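Local coordinates for DUF724 domain-containing protein 6-like (Raphanus sativus, PDB 5ZWX) that binds a histone H3K9me2 peptide through its tandem Agenet cassette and, as in Arabidopsis AGDP1, probably links this mark to DNA methylation in heterochromatin, at residues E88-V93 with R140-E144; V93-V99 with G110-V115. All coordinates share one frame; numbering follows the deposited sequence.

Contact 1: E88-V93 with R140-E144; sequences EKRREV and RFHRE
The two oxygens of E88 reach the 140-144 segment by different routes: OE1 takes a hydrogen from a water, while OE2 pairs directly with R143. The water lies 2.8 Å from E88 OE1 and in turn accepts the backbone N-H of F141, at 2.9 Å from F141 N. The salt bridge is looser: R143 NH2 stands 3.3 Å from E88 OE2, its N-H bent to 132°, a weak bond, and the guanidinium also gives NH1 to the carbonyl of P152. Next to this polar end, the F141 ring slides into the bend where the helix runs out. F141 CG sits anti to its own carbonyl carbon (chi1 -72°), which sends the ring toward the 88-93 chain. There F141 CZ meets V93 CG2 at 3.6 Å. F141 CE2 rests against R91 CB, and F141 CD2 lies 3.9 Å from E88 CG, the aliphatic part of the glutamate. The carbonyl of E92 comes up to the ring edge. With an alanine at F141, a gap would probably open beside V93 CG2, R91 CB and E88 CG, though the polar links could remain. The contact thus ties the end of helix 86-90 to strand 139-146, which pairs with strand 98-103.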
loop_
_atom_site.group_PDB
_atom_site.type_symbol
_atom_site.label_atom_id
_atom_site.label_comp_id
_atom_site.label_asym_id
_atom_site.label_seq_id
_atom_site.Cartn_x
_atom_site.Cartn_y
_atom_site.Cartn_z
ATOM N N GLU A 88 10.734 -10.936 -12.425
ATOM C CA GLU A 88 9.812 -9.800 -12.386
ATOM C C GLU A 88 10.412 -8.540 -13.000
ATOM O O GLU A 88 9.676 -7.719 -13.550
ATOM C CB GLU A 88 9.338 -9.504 -10.956
ATOM C CG GLU A 88 7.852 -9.787 -10.764
ATOM C CD GLU A 88 7.276 -9.223 -9.478
ATOM O OE1 GLU A 88 7.820 -8.233 -8.947
ATOM O OE2 GLU A 88 6.261 -9.775 -8.996
ATOM N N LYS A 89 11.729 -8.365 -12.928
ATOM C CA LYS A 89 12.301 -7.296 -13.736
ATOM C C LYS A 89 12.290 -7.713 -15.201
ATOM O O LYS A 89 12.169 -6.853 -16.071
ATOM C CB LYS A 89 13.722 -6.871 -13.306
ATOM C CG LYS A 89 14.786 -7.924 -13.053
ATOM C CD LYS A 89 15.761 -7.425 -11.973
ATOM C CE LYS A 89 16.842 -8.433 -11.616
ATOM N NZ LYS A 89 17.318 -9.226 -12.795
ATOM N N ARG A 90 12.388 -9.011 -15.504
ATOM C CA ARG A 90 12.276 -9.399 -16.929
ATOM C C ARG A 90 10.830 -9.453 -17.464
ATOM O O ARG A 90 10.622 -9.478 -18.677
ATOM C CB ARG A 90 12.955 -10.750 -17.196
ATOM C CG ARG A 90 14.471 -10.681 -17.170
ATOM C CD ARG A 90 15.131 -11.814 -17.952
ATOM N NE ARG A 90 14.226 -12.909 -18.298
ATOM C CZ ARG A 90 14.550 -14.196 -18.213
ATOM N NH1 ARG A 90 13.672 -15.132 -18.556
ATOM N NH2 ARG A 90 15.755 -14.552 -17.787
ATOM N N ARG A 91 9.840 -9.465 -16.574
ATOM C CA ARG A 91 8.432 -9.507 -16.988
ATOM C C ARG A 91 7.984 -8.226 -17.682
ATOM O O ARG A 91 8.137 -7.132 -17.137
ATOM C CB ARG A 91 7.518 -9.758 -15.786
ATOM C CG ARG A 91 6.799 -11.092 -15.806
ATOM C CD ARG A 91 5.698 -11.164 -16.864
ATOM N NE ARG A 91 5.123 -12.509 -16.892
ATOM C CZ ARG A 91 3.998 -12.849 -17.518
ATOM N NH1 ARG A 91 3.316 -11.948 -18.203
ATOM N NH2 ARG A 91 3.572 -14.109 -17.471
ATOM N N GLU A 92 7.426 -8.363 -18.880
ATOM C CA GLU A 92 6.755 -7.241 -19.514
ATOM C C GLU A 92 5.386 -7.054 -18.880
ATOM O O GLU A 92 4.664 -8.020 -18.621
ATOM C CB GLU A 92 6.603 -7.448 -21.019
ATOM C CG GLU A 92 7.009 -6.223 -21.836
ATOM C CD GLU A 92 6.620 -6.311 -23.308
ATOM O OE1 GLU A 92 5.961 -7.294 -23.715
ATOM O OE2 GLU A 92 6.989 -5.392 -24.066
ATOM N N VAL A 93 5.025 -5.818 -18.608
ATOM C CA VAL A 93 3.666 -5.566 -18.175
ATOM C C VAL A 93 2.742 -5.745 -19.379
ATOM O O VAL A 93 3.077 -5.331 -20.487
ATOM C CB VAL A 93 3.541 -4.173 -17.542
ATOM C CG1 VAL A 93 2.084 -3.787 -17.368
ATOM C CG2 VAL A 93 4.256 -4.162 -16.189
ATOM N N ARG A 140 3.920 -1.495 -9.967
ATOM C CA ARG A 140 4.431 -2.780 -9.480
ATOM C C ARG A 140 3.367 -3.871 -9.705
ATOM O O ARG A 140 2.194 -3.597 -9.719
ATOM C CB ARG A 140 4.811 -2.676 -7.996
ATOM C CG ARG A 140 3.622 -2.446 -7.067
ATOM C CD ARG A 140 4.060 -2.269 -5.563
ATOM N NE ARG A 140 2.906 -2.180 -4.647
ATOM C CZ ARG A 140 2.996 -2.108 -3.311
ATOM N NH1 ARG A 140 4.190 -2.069 -2.709
ATOM N NH2 ARG A 140 1.884 -2.060 -2.569
ATOM N N PHE A 141 3.766 -5.124 -9.845
ATOM C CA PHE A 141 2.768 -6.170 -9.993
ATOM C C PHE A 141 2.090 -6.305 -8.662
ATOM O O PHE A 141 2.754 -6.228 -7.631
ATOM C CB PHE A 141 3.406 -7.491 -10.464
ATOM C CG PHE A 141 3.837 -7.436 -11.886
ATOM C CD1 PHE A 141 2.895 -7.494 -12.895
ATOM C CD2 PHE A 141 5.175 -7.293 -12.224
ATOM C CE1 PHE A 141 3.281 -7.426 -14.233
ATOM C CE2 PHE A 141 5.570 -7.242 -13.545
ATOM C CZ PHE A 141 4.619 -7.302 -14.555
ATOM N N HIS A 142 0.766 -6.424 -8.690
ATOM C CA HIS A 142 -0.022 -6.499 -7.467
ATOM C C HIS A 142 0.159 -7.856 -6.795
ATOM O O HIS A 142 0.212 -8.870 -7.480
ATOM C CB HIS A 142 -1.503 -6.289 -7.761
ATOM C CG HIS A 142 -2.346 -6.250 -6.532
ATOM N ND1 HIS A 142 -2.428 -5.137 -5.717
ATOM C CD2 HIS A 142 -3.081 -7.211 -5.917
ATOM C CE1 HIS A 142 -3.211 -5.397 -4.690
ATOM N NE2 HIS A 142 -3.619 -6.657 -4.782
ATOM N N ARG A 143 0.252 -7.853 -5.474
ATOM C CA ARG A 143 0.309 -9.097 -4.693
ATOM C C ARG A 143 -0.628 -8.994 -3.510
ATOM O O ARG A 143 -0.952 -7.878 -3.076
ATOM C CB ARG A 143 1.732 -9.383 -4.204
ATOM C CG ARG A 143 2.753 -9.616 -5.304
ATOM C CD ARG A 143 3.644 -10.832 -4.974
ATOM N NE ARG A 143 4.948 -10.705 -5.619
ATOM C CZ ARG A 143 5.932 -11.590 -5.530
ATOM N NH1 ARG A 143 5.781 -12.700 -4.815
ATOM N NH2 ARG A 143 7.074 -11.358 -6.161
ATOM N N GLU A 144 -1.055 -10.145 -2.961
ATOM C CA GLU A 144 -1.956 -10.107 -1.820
ATOM C C GLU A 144 -1.305 -10.855 -0.687
ATOM O O GLU A 144 -0.594 -11.821 -0.919
ATOM C CB GLU A 144 -3.326 -10.714 -2.142
ATOM C CG GLU A 144 -4.220 -9.850 -3.039
ATOM C CD GLU A 144 -4.856 -8.642 -2.334
ATOM O OE1 GLU A 144 -4.865 -8.545 -1.090
ATOM O OE2 GLU A 144 -5.389 -7.786 -3.040
HETATM O O HOH W 1 6.559 -5.718 -9.130
#

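Contact 2: V93-V99 with G110-V115; sequences VAVGDDV and GTVTEV
V99 and G110 form an antiparallel hydrogen-bonded pair, V99 N to G110 O at 2.9 Å and G110 N to V99 O at 2.8 Å, and a type II turn from A94 to D97 precedes the neighbouring non-hydrogen-bonded pair, D98 with T111. The turn still holds the strand: V112 N donates to D97 O at 3.0 Å, and V112 O takes the N-H of G96. G96 has a positive phi of 89°, where a side chain would press on the preceding carbonyl. D97 also folds back within its own segment, its OD2 accepting A94 N from above the carboxylate plane. Among the side chains, V112 is central. V112 CG2, anti to its own carbonyl carbon, meets V93 CG1 at 3.7 Å and V99 CG1 at 3.9 Å, the V99 side chain crossing at about a right angle. V95 instead lays CG1 along the backbone of T113 and E114, V95 CG1 being 3.7 Å from E114 CA. D98 and T111 stand side by side. T113 and E114 form a classic beta bulge facing S122. This is the open end of the 98-103/106-116 beta hairpin, in a curled antiparallel sheet consistent with a second SH3-like Agenet module.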
loop_
_atom_site.group_PDB
_atom_site.type_symbol
_atom_site.label_atom_id
_atom_site.label_comp_id
_atom_site.label_asym_id
_atom_site.label_seq_id
_atom_site.Cartn_x
_atom_site.Cartn_y
_atom_site.Cartn_z
ATOM N N VAL A 93 5.025 -5.818 -18.608
ATOM C CA VAL A 93 3.666 -5.566 -18.175
ATOM C C VAL A 93 2.742 -5.745 -19.379
ATOM O O VAL A 93 3.077 -5.331 -20.487
ATOM C CB VAL A 93 3.541 -4.173 -17.542
ATOM C CG1 VAL A 93 2.084 -3.787 -17.368
ATOM C CG2 VAL A 93 4.256 -4.162 -16.189
ATOM N N ALA A 94 1.606 -6.401 -19.173
ATOM C CA ALA A 94 0.667 -6.691 -20.267
ATOM C C ALA A 94 -0.757 -6.219 -19.942
ATOM O O ALA A 94 -1.091 -6.075 -18.758
ATOM C CB ALA A 94 0.660 -8.181 -20.575
ATOM N N VAL A 95 -1.603 -6.015 -20.966
ATOM C CA VAL A 95 -3.015 -5.684 -20.680
ATOM C C VAL A 95 -3.638 -6.811 -19.845
ATOM O O VAL A 95 -3.247 -7.971 -19.969
ATOM C CB VAL A 95 -3.871 -5.425 -21.971
ATOM C CG1 VAL A 95 -3.294 -4.269 -22.772
ATOM C CG2 VAL A 95 -3.965 -6.653 -22.842
ATOM N N GLY A 96 -4.550 -6.461 -18.940
ATOM C CA GLY A 96 -5.105 -7.460 -18.048
ATOM C C GLY A 96 -4.330 -7.641 -16.757
ATOM O O GLY A 96 -4.843 -8.243 -15.810
ATOM N N ASP A 97 -3.097 -7.142 -16.691
ATOM C CA ASP A 97 -2.300 -7.358 -15.479
ATOM C C ASP A 97 -2.869 -6.545 -14.318
ATOM O O ASP A 97 -3.284 -5.406 -14.500
ATOM C CB ASP A 97 -0.823 -6.983 -15.690
ATOM C CG ASP A 97 -0.007 -8.078 -16.402
ATOM O OD1 ASP A 97 -0.490 -9.224 -16.576
ATOM O OD2 ASP A 97 1.152 -7.783 -16.773
ATOM N N ASP A 98 -2.885 -7.127 -13.121
ATOM C CA ASP A 98 -3.232 -6.385 -11.912
ATOM C C ASP A 98 -1.979 -5.719 -11.385
ATOM O O ASP A 98 -0.980 -6.391 -11.145
ATOM C CB ASP A 98 -3.828 -7.305 -10.843
ATOM C CG ASP A 98 -5.275 -7.648 -11.129
ATOM O OD1 ASP A 98 -5.893 -6.959 -11.976
ATOM O OD2 ASP A 98 -5.790 -8.604 -10.523
ATOM N N VAL A 99 -2.023 -4.398 -11.258
ATOM C CA VAL A 99 -0.851 -3.632 -10.853
ATOM C C VAL A 99 -1.221 -2.678 -9.730
ATOM O O VAL A 99 -2.401 -2.429 -9.489
ATOM C CB VAL A 99 -0.249 -2.816 -12.031
ATOM C CG1 VAL A 99 0.322 -3.781 -13.110
ATOM C CG2 VAL A 99 -1.299 -1.860 -12.631
ATOM N N GLY A 110 -4.916 -1.138 -9.633
ATOM C CA GLY A 110 -5.717 -1.030 -10.842
ATOM C C GLY A 110 -5.385 -2.130 -11.838
ATOM O O GLY A 110 -4.622 -3.058 -11.529
ATOM N N THR A 111 -5.960 -2.026 -13.037
ATOM C CA THR A 111 -5.783 -3.027 -14.093
ATOM C C THR A 111 -5.281 -2.381 -15.368
ATOM O O THR A 111 -5.848 -1.381 -15.802
ATOM C CB THR A 111 -7.115 -3.744 -14.419
ATOM O OG1 THR A 111 -7.570 -4.462 -13.265
ATOM C CG2 THR A 111 -6.922 -4.710 -15.572
ATOM N N VAL A 112 -4.262 -2.951 -15.991
ATOM C CA VAL A 112 -3.731 -2.388 -17.244
ATOM C C VAL A 112 -4.724 -2.653 -18.360
ATOM O O VAL A 112 -5.118 -3.787 -18.584
ATOM C CB VAL A 112 -2.347 -2.988 -17.584
ATOM C CG1 VAL A 112 -1.779 -2.455 -18.964
ATOM C CG2 VAL A 112 -1.375 -2.727 -16.447
ATOM N N THR A 113 -5.160 -1.593 -19.057
ATOM C CA THR A 113 -6.125 -1.764 -20.132
ATOM C C THR A 113 -5.511 -1.521 -21.488
ATOM O O THR A 113 -6.081 -1.907 -22.515
ATOM C CB THR A 113 -7.311 -0.785 -19.984
ATOM O OG1 THR A 113 -6.785 0.538 -20.013
ATOM C CG2 THR A 113 -7.995 -1.005 -18.658
ATOM N N GLU A 114 -4.369 -0.845 -21.501
ATOM C CA GLU A 114 -3.686 -0.593 -22.770
ATOM C C GLU A 114 -2.188 -0.452 -22.545
ATOM O O GLU A 114 -1.775 0.170 -21.575
ATOM C CB GLU A 114 -4.259 0.687 -23.439
ATOM C CG GLU A 114 -3.686 0.880 -24.849
ATOM C CD GLU A 114 -4.305 2.065 -25.560
ATOM O OE1 GLU A 114 -5.175 2.730 -24.963
ATOM O OE2 GLU A 114 -3.883 2.329 -26.699
ATOM N N VAL A 115 -1.376 -1.053 -23.415
ATOM C CA VAL A 115 0.059 -0.839 -23.386
ATOM C C VAL A 115 0.439 -0.018 -24.603
ATOM O O VAL A 115 0.011 -0.322 -25.717
ATOM C CB VAL A 115 0.823 -2.181 -23.353
ATOM C CG1 VAL A 115 2.315 -1.976 -23.516
ATOM C CG2 VAL A 115 0.525 -2.865 -22.035
#

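V93 belongs to both contacts and gives a different methyl to each, so the valine bridges the two. Their centres lie about 10 Å apart. They also meet directly, since H142 N is 3.0 Å from D98 O, a probable hydrogen bond between neighbouring strands 139-146 and 98-103, and F141 CE1 packs 3.3 Å from D97 OD2. Along the chain, helix 86-90 leads through V93 and the turn into strand 98-103, whose hairpin partner is 106-116. Contact 1 therefore closes the longer loop, returning the chain by strand 139-146, while contact 2 closes the shorter one within it.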